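Hypothetical protein (PDB 2HKV) is a putative DinB-family protein of unproven activity that carries nickel at a histidine site in the crystal and probably pairs with a second copy of itself. Local coordinates at the interface of chains A and B. Sequence-based numbering; all coordinates share one arbitrary frame. Chains: chain A/B, Hypothetical protein.

Contacts 1 and 2 belong to one two-fold symmetric interface, and the centres of their C-alpha atoms lie about 15 Å apart. Helix 114-138 runs through both: chain A gives its start to contact 1 and its later turns to contact 2, where the same helix of chain B meets it. Val123 and Phe148 take part in each, A:Val123 and B:Phe148 in contact 1, A:Phe148 and B:Val123 in contact 2. Helix 4-26 enters in contact 1 through B:His12. Repeated by the two-fold axis, the patches join the copies along their last helices, which suggests, without proving, a dimer in solution.

Contact 1: the interface of chains A and B. Residues chain A 112, 116, 119-120, 123; chain B 12, 148.
B:His12, on helix 4-26 of chain B, reaches over to A:Asp112 and to the first turns of helix 114-138 in chain A. Its CG is anti to the carbonyl carbon (chi1 -68°), which points the imidazole at the partner chain. Starting at the root, CB lies 3.9 Å from the methyl CD2 of A:Leu119, and the two side chains run past each other in opposite directions. CG is a little farther from that methyl, and ND1 comes near A:Glu120 CB. Next round the ring, CE1 packs 3.6 Å from A:Glu120 CB, while A:Glu120 CA sits over one face, toward the rim. At the tip, B:His12 NE2 donates a hydrogen bond to the carboxylate oxygen OD2 of A:Asp112 at 2.8 Å. The bond is fairly straight, 159° at the hydrogen, and it uses the syn lone pair of OD2 with the oxygen almost in the imidazole plane. The side chains reach toward each other tip to tip, with carboxylate and ring nearly coplanar, 22° apart. A carboxylate so placed may favour a protonated imidazole, though the charge is not seen. B:His12 NE2 also passes the carbonyl oxygen O of A:Gly116 at 3.4 Å, with CD2 a little farther off. An alanine here would probably leave A:Asp112 OD2 without its mate across the interface and open a gap over A:Glu120 CB, where the ring had packed. Farther along the helix, A:Val123 CG2 touches the poorly ordered ring of B:Phe148 at CE1, 4.0 Å away. A:Glu120 bends at chi2, and its OE2 lies 3.7 Å from B:Phe148 CD1.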
# COMPACT_ATOMS: atom_id res chain seq x y z
N ASP A 112 4.96 18.51 0.68
CA ASP A 112 5.26 17.55 -0.42
C ASP A 112 4.75 18.19 -1.69
O ASP A 112 3.92 19.11 -1.65
CB ASP A 112 4.59 16.19 -0.16
CG ASP A 112 5.21 15.02 -0.97
OD1 ASP A 112 6.10 15.26 -1.85
OD2 ASP A 112 4.76 13.87 -0.67
N GLY A 116 4.04 14.01 -5.25
CA GLY A 116 4.18 13.28 -4.00
C GLY A 116 2.88 13.05 -3.24
O GLY A 116 2.64 11.94 -2.79
N LEU A 119 0.92 10.35 -5.02
CA LEU A 119 1.47 9.04 -4.65
C LEU A 119 1.14 8.67 -3.19
O LEU A 119 0.82 7.49 -2.89
CB LEU A 119 2.98 8.97 -4.89
CG LEU A 119 3.74 7.70 -4.43
CD1 LEU A 119 3.14 6.43 -5.05
CD2 LEU A 119 5.23 7.88 -4.78
N GLU A 120 1.17 9.64 -2.25
CA GLU A 120 0.88 9.36 -0.86
C GLU A 120 -0.51 8.81 -0.70
O GLU A 120 -0.72 7.87 0.06
CB GLU A 120 1.05 10.63 -0.01
CG GLU A 120 0.93 10.46 1.52
CD GLU A 120 -0.51 10.23 2.00
OE1 GLU A 120 -1.44 10.74 1.34
OE2 GLU A 120 -0.75 9.57 3.04
N VAL A 123 -0.54 4.98 -1.90
CA VAL A 123 0.01 4.03 -0.95
C VAL A 123 -0.80 3.98 0.33
O VAL A 123 -0.89 2.94 0.94
CB VAL A 123 1.54 4.27 -0.65
CG1 VAL A 123 2.34 4.12 -1.94
CG2 VAL A 123 1.82 5.62 0.00
N HIS B 12 8.61 8.18 -0.84
CA HIS B 12 7.57 7.33 -0.29
C HIS B 12 7.99 5.88 -0.23
O HIS B 12 7.68 5.18 0.75
CB HIS B 12 6.23 7.58 -1.03
CG HIS B 12 5.66 8.93 -0.75
ND1 HIS B 12 4.94 9.21 0.41
CD2 HIS B 12 5.75 10.10 -1.43
CE1 HIS B 12 4.65 10.50 0.43
NE2 HIS B 12 5.14 11.07 -0.65
N PHE B 148 3.40 7.12 8.28
CA PHE B 148 3.35 8.15 7.25
C PHE B 148 3.91 9.43 7.88
O PHE B 148 4.15 10.44 7.20
CB PHE B 148 1.91 8.37 6.75
CG PHE B 148 1.33 7.19 5.98
CD1 PHE B 148 1.50 7.08 4.59
CD2 PHE B 148 0.58 6.19 6.65
CE1 PHE B 148 0.96 6.01 3.89
CE2 PHE B 148 0.04 5.12 5.95
CZ PHE B 148 0.23 5.02 4.58

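Contact 2: the interface of chains A and B. Residues chain A 126, 129-130, 133, 147-148; chain B 123-124, 127.
Helix 114-138 of each chain packs against its twin here, with the C-terminal residues A:Leu147 and A:Phe148 closing over the crossing. B:Val123 presses onto A:Tyr126, its CB over the centre of the phenol ring, 3.6 Å from CG. B:His127 sends its imidazole into chain A, CG anti to the backbone N (chi1 173°), and is held on several sides. One face meets the poorly ordered ring of A:Phe148 edge-to-face, the planes 90° apart; the opposite face has A:Ser130 OG toward its rim. That hydroxyl hydrogen-bonds to the backbone oxygen of B:His127, OG to O 2.8 Å, tilted 24° from the carbonyl plane. At the ring edge, ND1 lies 2.8 Å from the oxygen of water 1, which also bonds A:Tyr126 O and the guanidinium NE and NH2 of A:Arg129. The water thus ties the imidazole to the arginine. A:Arg129 in turn grips the carbonyl oxygen of A:Leu147 end-on, NH1 to O 2.9 Å, while NH2 approaches the same oxygen from above the carbonyl plane. This hold probably helps place the loosely ordered tail, whose A:Phe148 ring meets the B:His124 ring edge-to-face, centroids 5.0 Å apart, and packs CZ 3.8 Å from B:His124 CA. B:His124 is a nickel ligand of chain B; if the pair persists in solution, the patch would bring the tail of one copy up to the metal site of the other.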
# COMPACT_ATOMS: atom_id res chain seq x y z
N TYR A 126 -3.65 1.51 -0.49
CA TYR A 126 -3.17 0.12 -0.47
C TYR A 126 -2.87 -0.32 0.95
O TYR A 126 -3.14 -1.45 1.28
CB TYR A 126 -1.96 -0.05 -1.42
CG TYR A 126 -2.39 -0.33 -2.86
CD1 TYR A 126 -2.73 0.73 -3.72
CD2 TYR A 126 -2.38 -1.60 -3.37
CE1 TYR A 126 -3.16 0.53 -5.01
CE2 TYR A 126 -2.77 -1.84 -4.67
CZ TYR A 126 -3.11 -0.77 -5.50
OH TYR A 126 -3.49 -1.04 -6.80
N ARG A 129 -6.48 -0.99 2.27
CA ARG A 129 -7.10 -2.11 1.57
C ARG A 129 -6.57 -3.43 2.17
O ARG A 129 -7.32 -4.41 2.42
CB ARG A 129 -6.77 -2.08 0.10
CG ARG A 129 -7.55 -3.12 -0.72
CD ARG A 129 -7.09 -3.23 -2.17
NE ARG A 129 -5.73 -3.77 -2.27
CZ ARG A 129 -5.23 -4.35 -3.35
NH1 ARG A 129 -5.94 -4.44 -4.45
NH2 ARG A 129 -3.98 -4.78 -3.32
N SER A 130 -5.26 -3.47 2.42
CA SER A 130 -4.62 -4.63 3.06
C SER A 130 -5.21 -4.90 4.44
O SER A 130 -5.53 -6.09 4.81
CB SER A 130 -3.12 -4.42 3.18
OG SER A 130 -2.47 -5.63 3.57
N LEU A 133 -8.58 -6.38 4.07
CA LEU A 133 -8.45 -7.77 3.63
C LEU A 133 -8.08 -8.70 4.83
O LEU A 133 -8.66 -9.82 5.01
CB LEU A 133 -7.41 -7.86 2.53
CG LEU A 133 -7.10 -9.23 1.94
CD1 LEU A 133 -8.15 -9.58 0.91
CD2 LEU A 133 -5.68 -9.17 1.28
N LEU A 147 -5.86 -9.26 -6.30
CA LEU A 147 -5.53 -7.95 -5.71
C LEU A 147 -4.49 -7.15 -6.52
O LEU A 147 -4.31 -5.95 -6.31
CB LEU A 147 -5.00 -8.13 -4.27
CG LEU A 147 -5.87 -8.90 -3.27
CD1 LEU A 147 -5.07 -9.04 -2.00
CD2 LEU A 147 -7.22 -8.23 -3.00
N PHE A 148 -3.79 -7.84 -7.41
CA PHE A 148 -2.86 -7.23 -8.35
C PHE A 148 -3.09 -7.91 -9.70
O PHE A 148 -2.56 -7.49 -10.74
CB PHE A 148 -1.40 -7.43 -7.88
CG PHE A 148 -1.04 -6.66 -6.61
CD1 PHE A 148 -0.56 -5.34 -6.68
CD2 PHE A 148 -1.17 -7.27 -5.35
CE1 PHE A 148 -0.23 -4.66 -5.52
CE2 PHE A 148 -0.84 -6.59 -4.19
CZ PHE A 148 -0.38 -5.28 -4.26
N VAL B 123 3.29 0.12 -4.23
CA VAL B 123 2.04 -0.24 -3.60
C VAL B 123 2.05 -1.67 -3.10
O VAL B 123 1.41 -1.97 -2.11
CB VAL B 123 0.78 0.03 -4.52
CG1 VAL B 123 0.70 1.52 -4.84
CG2 VAL B 123 0.78 -0.79 -5.81
N HIS B 124 2.77 -2.58 -3.76
CA HIS B 124 2.97 -3.93 -3.23
C HIS B 124 3.73 -3.95 -1.89
O HIS B 124 3.32 -4.61 -0.92
CB HIS B 124 3.68 -4.75 -4.34
CG HIS B 124 3.74 -6.20 -4.06
ND1 HIS B 124 4.59 -7.02 -4.75
CD2 HIS B 124 3.08 -6.96 -3.18
CE1 HIS B 124 4.45 -8.25 -4.30
NE2 HIS B 124 3.52 -8.23 -3.36
N HIS B 127 1.24 -2.68 0.73
CA HIS B 127 0.31 -3.80 1.00
C HIS B 127 0.87 -4.75 2.08
O HIS B 127 0.21 -5.08 3.06
CB HIS B 127 0.01 -4.55 -0.31
CG HIS B 127 -0.79 -5.82 -0.16
ND1 HIS B 127 -2.16 -5.81 -0.00
CD2 HIS B 127 -0.40 -7.11 -0.10
CE1 HIS B 127 -2.59 -7.06 0.11
NE2 HIS B 127 -1.55 -7.88 0.07
O HOH W 1 -3.54 -3.46 -0.59